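Local coordinates for acyl-CoA Binding Protein (Moniliophthora perniciosa, PDB 3FP5), which probably binds medium- and long-chain acyl-CoA esters, holding and carrying them for fatty acid metabolism, at residues 37-40 and 41-45; 77-80 and 81-84. All coordinates share one frame; numbering follows the deposited sequence.

Interaction 1: residues 37-40 and 41-45; sequences YFKQ and ATVGD
The C-terminal end of helix 28-42 unwinds here through a turn in which the carbonyls of Tyr37, Phe38 and Lys39 accept from residues 41-44. Lys39 O is the common acceptor, taking Thr42 N, Val43 N and Gly44 N together. The last of these bonds, Gly44 N to Lys39 O at 3.0 Å, reaches back five residues and closes the turn. Gly44 has positive phi, where a CB would press on the carbonyl O of Val43, so the lack of a side chain eases the turn.

Thr42 folds its hydroxyl back, with chi1 at 54° setting OG1 between its own N and C, and donates from OG1 to Phe38 O over 2.7 Å, the donor standing somewhat out of the carbonyl plane of Phe38. The same OG1 lies 4.1 Å above one face of the Phe38 ring, toward the rim, while CG2 of Thr42 approaches ring atom CE1. Lys39 and Val43 run alongside each other, with Lys39 CE 4.0 Å from Val43 CG2.

Beyond the turn, Gln40 reaches Asp45. Its chain bends at chi2, and NE2 donates to Asp45 OD1 over 2.9 Å in a nearly straight bond, 167° at the hydrogen. NE2 meets OD1 on the anti side, a little out of the carboxylate plane, while OD1 lies in the amide plane; the two planes are 42° apart. NE2 also bonds Thr71 O, and OD1 accepts from Gly70 N, which ties the turn to the loop after helix 56-66. Around this helix end, Phe38 and Ala41 pack on Phe8 of helix 5-17, Ala41 also meets Ala76 of helix 73-91, and Val43 rests on Trp65 of helix 56-66.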
loop_
_atom_site.group_PDB
_atom_site.type_symbol
_atom_site.label_atom_id
_atom_site.label_comp_id
_atom_site.label_asym_id
_atom_site.label_seq_id
_atom_site.Cartn_x
_atom_site.Cartn_y
_atom_site.Cartn_z
ATOM N N TYR A 37 -1.683 3.492 3.932
ATOM C CA TYR A 37 -2.743 3.835 2.985
ATOM C C TYR A 37 -3.784 2.728 2.843
ATOM O O TYR A 37 -4.948 3.005 2.542
ATOM C CB TYR A 37 -2.181 4.296 1.633
ATOM C CG TYR A 37 -1.618 5.694 1.726
ATOM C CD1 TYR A 37 -2.435 6.767 2.090
ATOM C CD2 TYR A 37 -0.267 5.945 1.489
ATOM C CE1 TYR A 37 -1.931 8.046 2.182
ATOM C CE2 TYR A 37 0.249 7.228 1.601
ATOM C CZ TYR A 37 -0.595 8.277 1.951
ATOM O OH TYR A 37 -0.107 9.560 2.065
ATOM N N PHE A 38 -3.379 1.474 3.061
ATOM C CA PHE A 38 -4.360 0.405 3.101
ATOM C C PHE A 38 -5.390 0.644 4.213
ATOM O O PHE A 38 -6.590 0.569 3.973
ATOM C CB PHE A 38 -3.713 -0.969 3.266
ATOM C CG PHE A 38 -4.720 -2.068 3.450
ATOM C CD1 PHE A 38 -5.361 -2.632 2.352
ATOM C CD2 PHE A 38 -5.052 -2.517 4.722
ATOM C CE1 PHE A 38 -6.298 -3.639 2.520
ATOM C CE2 PHE A 38 -5.993 -3.519 4.898
ATOM C CZ PHE A 38 -6.620 -4.083 3.801
ATOM N N LYS A 39 -4.914 0.928 5.423
ATOM C CA LYS A 39 -5.820 1.215 6.527
ATOM C C LYS A 39 -6.650 2.462 6.236
ATOM O O LYS A 39 -7.865 2.462 6.413
ATOM C CB LYS A 39 -5.043 1.368 7.833
ATOM C CG LYS A 39 -4.242 0.140 8.178
ATOM C CD LYS A 39 -5.160 -1.059 8.391
ATOM C CE LYS A 39 -6.013 -0.880 9.632
ATOM N NZ LYS A 39 -6.656 -2.175 10.026
ATOM N N GLN A 40 -5.994 3.514 5.759
ATOM C CA GLN A 40 -6.680 4.783 5.510
ATOM C C GLN A 40 -7.756 4.641 4.422
ATOM O O GLN A 40 -8.787 5.328 4.445
ATOM C CB GLN A 40 -5.666 5.865 5.139
ATOM C CG GLN A 40 -6.220 7.291 5.188
ATOM C CD GLN A 40 -6.568 7.765 6.603
ATOM O OE1 GLN A 40 -6.064 7.213 7.587
ATOM N NE2 GLN A 40 -7.423 8.773 6.708
ATOM N N ALA A 41 -7.512 3.743 3.467
ATOM C CA ALA A 41 -8.440 3.542 2.348
ATOM C C ALA A 41 -9.649 2.693 2.723
ATOM O O ALA A 41 -10.693 2.767 2.076
ATOM C CB ALA A 41 -7.715 2.898 1.152
ATOM N N THR A 42 -9.493 1.865 3.748
ATOM C CA THR A 42 -10.520 0.897 4.084
ATOM C C THR A 42 -11.222 1.266 5.388
ATOM O O THR A 42 -12.437 1.450 5.410
ATOM C CB THR A 42 -9.932 -0.533 4.151
ATOM O OG1 THR A 42 -8.816 -0.559 5.054
ATOM C CG2 THR A 42 -9.471 -0.975 2.755
ATOM N N VAL A 43 -10.447 1.399 6.460
ATOM C CA VAL A 43 -10.989 1.776 7.767
ATOM C C VAL A 43 -11.197 3.291 7.892
ATOM O O VAL A 43 -12.154 3.756 8.515
ATOM C CB VAL A 43 -10.073 1.290 8.909
ATOM C CG1 VAL A 43 -10.613 1.738 10.265
ATOM C CG2 VAL A 43 -9.926 -0.243 8.860
ATOM N N GLY A 44 -10.288 4.053 7.299
ATOM C CA GLY A 44 -10.297 5.493 7.432
ATOM C C GLY A 44 -9.348 5.914 8.535
ATOM O O GLY A 44 -8.352 5.234 8.790
ATOM N N ASP A 45 -9.658 7.020 9.210
ATOM C CA ASP A 45 -8.783 7.545 10.258
ATOM C C ASP A 45 -8.507 6.514 11.350
ATOM O O ASP A 45 -9.393 5.744 11.737
ATOM C CB ASP A 45 -9.394 8.803 10.892
ATOM C CG ASP A 45 -9.267 10.041 10.006
ATOM O OD1 ASP A 45 -8.411 10.062 9.105
ATOM O OD2 ASP A 45 -10.018 11.017 10.223
#

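Interaction 2: residues 77-80 and 81-84; sequences YQKY and VEKL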
loop_
_atom_site.group_PDB
_atom_site.type_symbol
_atom_site.label_atom_id
_atom_site.label_comp_id
_atom_site.label_asym_id
_atom_site.label_seq_id
_atom_site.Cartn_x
_atom_site.Cartn_y
_atom_site.Cartn_z
ATOM N N TYR A 77 -6.471 5.556 -1.964
ATOM C CA TYR A 77 -6.487 4.695 -3.157
ATOM C C TYR A 77 -5.370 5.081 -4.112
ATOM O O TYR A 77 -4.622 4.225 -4.589
ATOM C CB TYR A 77 -7.789 4.847 -3.947
ATOM C CG TYR A 77 -9.044 4.322 -3.294
ATOM C CD1 TYR A 77 -8.993 3.408 -2.248
ATOM C CD2 TYR A 77 -10.295 4.733 -3.754
ATOM C CE1 TYR A 77 -10.164 2.926 -1.661
ATOM C CE2 TYR A 77 -11.460 4.261 -3.177
ATOM C CZ TYR A 77 -11.392 3.363 -2.130
ATOM O OH TYR A 77 -12.558 2.889 -1.565
ATOM N N GLN A 78 -5.281 6.374 -4.397
ATOM C CA GLN A 78 -4.334 6.883 -5.380
ATOM C C GLN A 78 -2.885 6.648 -4.952
ATOM O O GLN A 78 -2.069 6.141 -5.725
ATOM C CB GLN A 78 -4.580 8.369 -5.618
ATOM C CG GLN A 78 -3.621 8.958 -6.626
ATOM C CD GLN A 78 -3.697 10.465 -6.680
ATOM O OE1 GLN A 78 -4.246 11.105 -5.780
ATOM N NE2 GLN A 78 -3.144 11.043 -7.739
ATOM N N LYS A 79 -2.573 7.014 -3.711
ATOM C CA LYS A 79 -1.226 6.861 -3.184
ATOM C C LYS A 79 -0.784 5.396 -3.154
ATOM O O LYS A 79 0.367 5.081 -3.457
ATOM C CB LYS A 79 -1.146 7.470 -1.780
ATOM C CG LYS A 79 -1.282 8.988 -1.775
ATOM C CD LYS A 79 -0.262 9.604 -2.715
ATOM C CE LYS A 79 -0.283 11.126 -2.647
ATOM N NZ LYS A 79 0.636 11.728 -3.657
ATOM N N TYR A 80 -1.700 4.510 -2.779
ATOM C CA TYR A 80 -1.403 3.082 -2.693
ATOM C C TYR A 80 -1.098 2.531 -4.092
ATOM O O TYR A 80 -0.053 1.895 -4.325
ATOM C CB TYR A 80 -2.588 2.340 -2.053
ATOM C CG TYR A 80 -2.306 0.894 -1.709
ATOM C CD1 TYR A 80 -2.080 0.489 -0.391
ATOM C CD2 TYR A 80 -2.266 -0.075 -2.706
ATOM C CE1 TYR A 80 -1.816 -0.858 -0.090
ATOM C CE2 TYR A 80 -2.009 -1.408 -2.412
ATOM C CZ TYR A 80 -1.782 -1.795 -1.111
ATOM O OH TYR A 80 -1.525 -3.130 -0.855
ATOM N N VAL A 81 -2.009 2.784 -5.029
ATOM C CA VAL A 81 -1.821 2.307 -6.405
ATOM C C VAL A 81 -0.534 2.870 -7.011
ATOM O O VAL A 81 0.282 2.139 -7.588
ATOM C CB VAL A 81 -3.033 2.656 -7.300
ATOM C CG1 VAL A 81 -2.706 2.392 -8.787
ATOM C CG2 VAL A 81 -4.264 1.872 -6.844
ATOM N N GLU A 82 -0.340 4.174 -6.868
ATOM C CA GLU A 82 0.847 4.808 -7.417
ATOM C C GLU A 82 2.161 4.267 -6.841
ATOM O O GLU A 82 3.145 4.124 -7.576
ATOM C CB GLU A 82 0.753 6.324 -7.256
ATOM C CG GLU A 82 -0.217 6.936 -8.246
ATOM C CD GLU A 82 -0.342 8.431 -8.073
ATOM O OE1 GLU A 82 0.221 8.969 -7.093
ATOM O OE2 GLU A 82 -1.004 9.060 -8.923
ATOM N N LYS A 83 2.183 3.953 -5.544
ATOM C CA LYS A 83 3.378 3.366 -4.950
ATOM C C LYS A 83 3.683 2.001 -5.573
ATOM O O LYS A 83 4.840 1.678 -5.855
ATOM C CB LYS A 83 3.234 3.215 -3.434
ATOM C CG LYS A 83 4.446 2.562 -2.762
ATOM C CD LYS A 83 5.715 3.339 -3.064
ATOM C CE LYS A 83 5.696 4.693 -2.361
ATOM N NZ LYS A 83 6.956 5.442 -2.585
ATOM N N LEU A 84 2.648 1.197 -5.781
ATOM C CA LEU A 84 2.850 -0.104 -6.411
ATOM C C LEU A 84 3.352 0.082 -7.847
ATOM O O LEU A 84 4.282 -0.609 -8.292
ATOM C CB LEU A 84 1.553 -0.920 -6.396
ATOM C CG LEU A 84 1.650 -2.269 -7.114
ATOM C CD1 LEU A 84 2.779 -3.134 -6.510
ATOM C CD2 LEU A 84 0.316 -2.997 -7.053
HETATM O O HOH W 1 2.189 9.244 -5.421
#
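Glu82 lies against Gln78 one turn earlier, and its chain can be followed outward atom by atom. CB sits 3.2 Å from Gln78 O, the carbonyl that also accepts from Glu82 N. With CG anti to the carbonyl carbon (chi1 -75°), the chain stays beside that oxygen, and CG too packs against Gln78 O. Further out the chain is extended, and CD comes to 3.6 Å from Gln78 CG, the two side chains running side by side in the same direction. The carboxylate then divides its work. OE2 accepts from Gln78 NE2 over 3.1 Å in a bent bond, 146° at the hydrogen, reached from above the carboxylate plane, and the amide is turned 63° against it. Glu82 OE1 accepts a short bond of 2.6 Å from a water oxygen. That water in turn accepts a weak bond from Lys79 NZ; directly, NZ stays 4.4 Å from OE1, beyond a salt bridge. Cut back to an alanine, this position is likely to leave the Gln78 amide and the bridging water without their acceptor, and the amide free to turn.

Gln78 and Glu82 are an i, i+4 pair in the middle of helix 73-91, where the backbone bonds are regular, as from Val81 N to Tyr77 O (3.0 Å). The polar pair takes one flank, and other sides meet the helical bundle. The rings of Tyr80 and Phe8 of helix 5-17 meet edge-to-face, and Tyr80 OH bonds a buffer molecule. Val81 and Leu84 touch Ile103 of helix 94-105, while Lys83, bent at chi2 and chi3, joins Glu86 in a salt bridge and Tyr33 in a cation-pi contact.

The two contacts contrast a helix end with a helix middle. In interaction 1 the helical bonding frays: one carbonyl gathers three N-H donors, a hydroxyl supplements another, and an amide ties the end to a loop; interaction 2 keeps regular backbone bonds and adds a water-assisted polar pair. Both are partly buried, but the most exposed residues lie in 41-45, whereas 77-84 mixes buried and partly exposed ones and lies nearer the centre of the chain. Helices 28-42 and 73-91 touch between them, with Ala41 CB 3.7 Å from Tyr77 CD1 and Tyr37 CE2 equally close to Lys79 CB. Phe8 of helix 5-17 serves both, meeting Phe38 and Ala41 as well as Tyr77 and Tyr80.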